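Local coordinates for putative dioxygenase (1H-3-hydroxy-4-oxoquinaldine 2,4-dioxygenase) (Mycobacteroides abscessus subsp. abscessus, PDB 6RA3), which cleaves the ring of the Pseudomonas quinolone signal PQS with dioxygen, giving N-octanoylanthranilate and carbon monoxide, at residues Gln162-His167 / Thr245-Ile250. Numbering follows the deposited sequence.
Sequences QAVLDH and THFPGI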
loop_
_atom_site.group_PDB
_atom_site.type_symbol
_atom_site.label_atom_id
_atom_site.label_comp_id
_atom_site.label_asym_id
_atom_site.label_seq_id
_atom_site.Cartn_x
_atom_site.Cartn_y
_atom_site.Cartn_z
ATOM N N GLN A 162 16.901 -15.148 -8.559
ATOM C CA GLN A 162 15.700 -14.417 -8.969
ATOM C C GLN A 162 15.343 -13.304 -7.987
ATOM O O GLN A 162 14.878 -12.241 -8.409
ATOM C CB GLN A 162 14.532 -15.398 -9.136
ATOM C CG GLN A 162 13.387 -14.914 -10.030
ATOM C CD GLN A 162 13.824 -14.655 -11.468
ATOM O OE1 GLN A 162 14.998 -14.827 -11.814
ATOM N NE2 GLN A 162 12.879 -14.240 -12.311
ATOM N N ALA A 163 15.572 -13.512 -6.685
ATOM C CA ALA A 163 15.327 -12.451 -5.707
ATOM C C ALA A 163 16.176 -11.216 -6.002
ATOM O O ALA A 163 15.667 -10.089 -6.007
ATOM C CB ALA A 163 15.600 -12.960 -4.282
ATOM N N VAL A 164 17.480 -11.407 -6.220
ATOM C CA VAL A 164 18.369 -10.273 -6.469
ATOM C C VAL A 164 18.033 -9.621 -7.810
ATOM O O VAL A 164 17.901 -8.396 -7.905
ATOM C CB VAL A 164 19.847 -10.709 -6.400
ATOM C CG1 VAL A 164 20.786 -9.549 -6.760
ATOM C CG2 VAL A 164 20.187 -11.184 -5.015
ATOM N N LEU A 165 17.863 -10.430 -8.856
ATOM C CA LEU A 165 17.483 -9.889 -10.155
ATOM C C LEU A 165 16.184 -9.102 -10.069
ATOM O O LEU A 165 16.117 -7.958 -10.531
ATOM C CB LEU A 165 17.345 -11.012 -11.176
ATOM C CG LEU A 165 18.650 -11.644 -11.645
ATOM C CD1 LEU A 165 18.323 -12.713 -12.646
ATOM C CD2 LEU A 165 19.607 -10.601 -12.233
ATOM N N ASP A 166 15.131 -9.708 -9.502
ATOM C CA ASP A 166 13.840 -9.031 -9.427
ATOM C C ASP A 166 13.948 -7.727 -8.644
ATOM O O ASP A 166 13.355 -6.713 -9.031
ATOM C CB ASP A 166 12.792 -9.957 -8.802
ATOM C CG ASP A 166 12.205 -10.942 -9.806
ATOM O OD1 ASP A 166 12.529 -10.859 -11.006
ATOM O OD2 ASP A 166 11.414 -11.805 -9.395
ATOM N N HIS A 167 14.725 -7.720 -7.560
ATOM C CA HIS A 167 14.836 -6.527 -6.726
ATOM C C HIS A 167 15.506 -5.382 -7.476
ATOM O O HIS A 167 15.099 -4.217 -7.348
ATOM C CB HIS A 167 15.622 -6.861 -5.480
ATOM C CG HIS A 167 15.902 -5.686 -4.605
ATOM N ND1 HIS A 167 14.993 -5.212 -3.684
ATOM C CD2 HIS A 167 17.003 -4.913 -4.480
ATOM C CE1 HIS A 167 15.514 -4.173 -3.056
ATOM N NE2 HIS A 167 16.737 -3.981 -3.515
ATOM N N THR A 245 26.691 -11.876 -5.294
ATOM C CA THR A 245 26.195 -10.527 -5.483
ATOM C C THR A 245 26.554 -9.653 -4.289
ATOM O O THR A 245 26.944 -10.125 -3.218
ATOM C CB THR A 245 24.679 -10.533 -5.706
ATOM O OG1 THR A 245 24.009 -10.614 -4.440
ATOM C CG2 THR A 245 24.261 -11.702 -6.564
ATOM N N HIS A 246 26.408 -8.357 -4.513
ATOM C CA HIS A 246 26.489 -7.285 -3.530
ATOM C C HIS A 246 25.308 -7.301 -2.572
ATOM O O HIS A 246 25.250 -6.450 -1.682
ATOM C CB HIS A 246 26.578 -5.957 -4.326
ATOM C CG HIS A 246 26.650 -4.689 -3.512
ATOM N ND1 HIS A 246 27.564 -4.483 -2.500
ATOM C CD2 HIS A 246 25.968 -3.522 -3.636
ATOM C CE1 HIS A 246 27.416 -3.263 -2.010
ATOM N NE2 HIS A 246 26.456 -2.657 -2.684
ATOM N N PHE A 247 24.372 -8.247 -2.718
ATOM C CA PHE A 247 23.109 -8.246 -1.972
ATOM C C PHE A 247 22.974 -9.520 -1.141
ATOM O O PHE A 247 22.104 -10.360 -1.410
ATOM C CB PHE A 247 21.922 -8.094 -2.925
ATOM C CG PHE A 247 21.935 -6.801 -3.683
ATOM C CD1 PHE A 247 21.710 -5.605 -3.028
ATOM C CD2 PHE A 247 22.205 -6.778 -5.041
ATOM C CE1 PHE A 247 21.747 -4.412 -3.714
ATOM C CE2 PHE A 247 22.235 -5.580 -5.733
ATOM C CZ PHE A 247 22.007 -4.407 -5.069
ATOM N N PRO A 248 23.810 -9.690 -0.117
ATOM C CA PRO A 248 23.724 -10.928 0.675
ATOM C C PRO A 248 22.392 -11.077 1.404
ATOM O O PRO A 248 21.859 -12.192 1.490
ATOM C CB PRO A 248 24.909 -10.804 1.641
ATOM C CG PRO A 248 25.222 -9.348 1.721
ATOM C CD PRO A 248 24.817 -8.750 0.402
ATOM N N GLY A 249 21.833 -9.978 1.921
ATOM C CA GLY A 249 20.530 -10.031 2.579
ATOM C C GLY A 249 19.394 -10.501 1.683
ATOM O O GLY A 249 18.403 -11.050 2.172
ATOM N N ILE A 250 19.518 -10.308 0.373
ATOM C CA ILE A 250 18.503 -10.747 -0.577
ATOM C C ILE A 250 18.879 -12.076 -1.202
ATOM O O ILE A 250 18.011 -12.902 -1.487
ATOM C CB ILE A 250 18.275 -9.687 -1.683
ATOM C CG1 ILE A 250 17.994 -8.309 -1.086
ATOM C CG2 ILE A 250 17.146 -10.156 -2.629
ATOM C CD1 ILE A 250 17.893 -7.203 -2.124
#
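The imidazole of His167 takes the terminal methyl of Ile250 over one face: CD1 stands 3.5 Å from the ring centroid and 15° off the normal, a CH-pi contact in which the isoleucine side chain meets the histidine at about a right angle. The extended second torsion of Ile250 (CD1 anti to CA, chi2 175°) carries the methyl out to the ring, whose NE2 is hydrogen-bonded to ND1 of His33. The Phe247 ring is approached obliquely by Val164, whose CG1 comes to 3.6 Å from CD2, while CD2 of the His246 imidazole lies above one face, toward the rim. The ring of His95 also meets this phenyl, with nearly parallel planes. Val164 meets 245-250 with both branches: CG1, anti to its backbone N, makes the Phe247 contact, and CG2 lies 4.0 Å from CG2 of Ile250 and 3.9 Å from OG1 of Thr245. Helix 162-170 thereby packs on the loop after strand 236-240, the last of this alpha/beta-hydrolase sheet, and on the short helix 248-251 that it leads into. This loop is the usual place of the catalytic histidine, here the proton donor/acceptor His246, whose ND1 is hydrogen-bonded to Asp121. The loop is shaped by an ST turn: Thr245 OG1 accepts from Phe247 N at 2.9 Å (154° at the hydrogen) and is also hydrogen-bonded to Glu251. Phe247 occupies the N-cap position of helix 248-251. CB of Ala163, an exposed residue, touches CG2 of Ile250 at 3.6 Å.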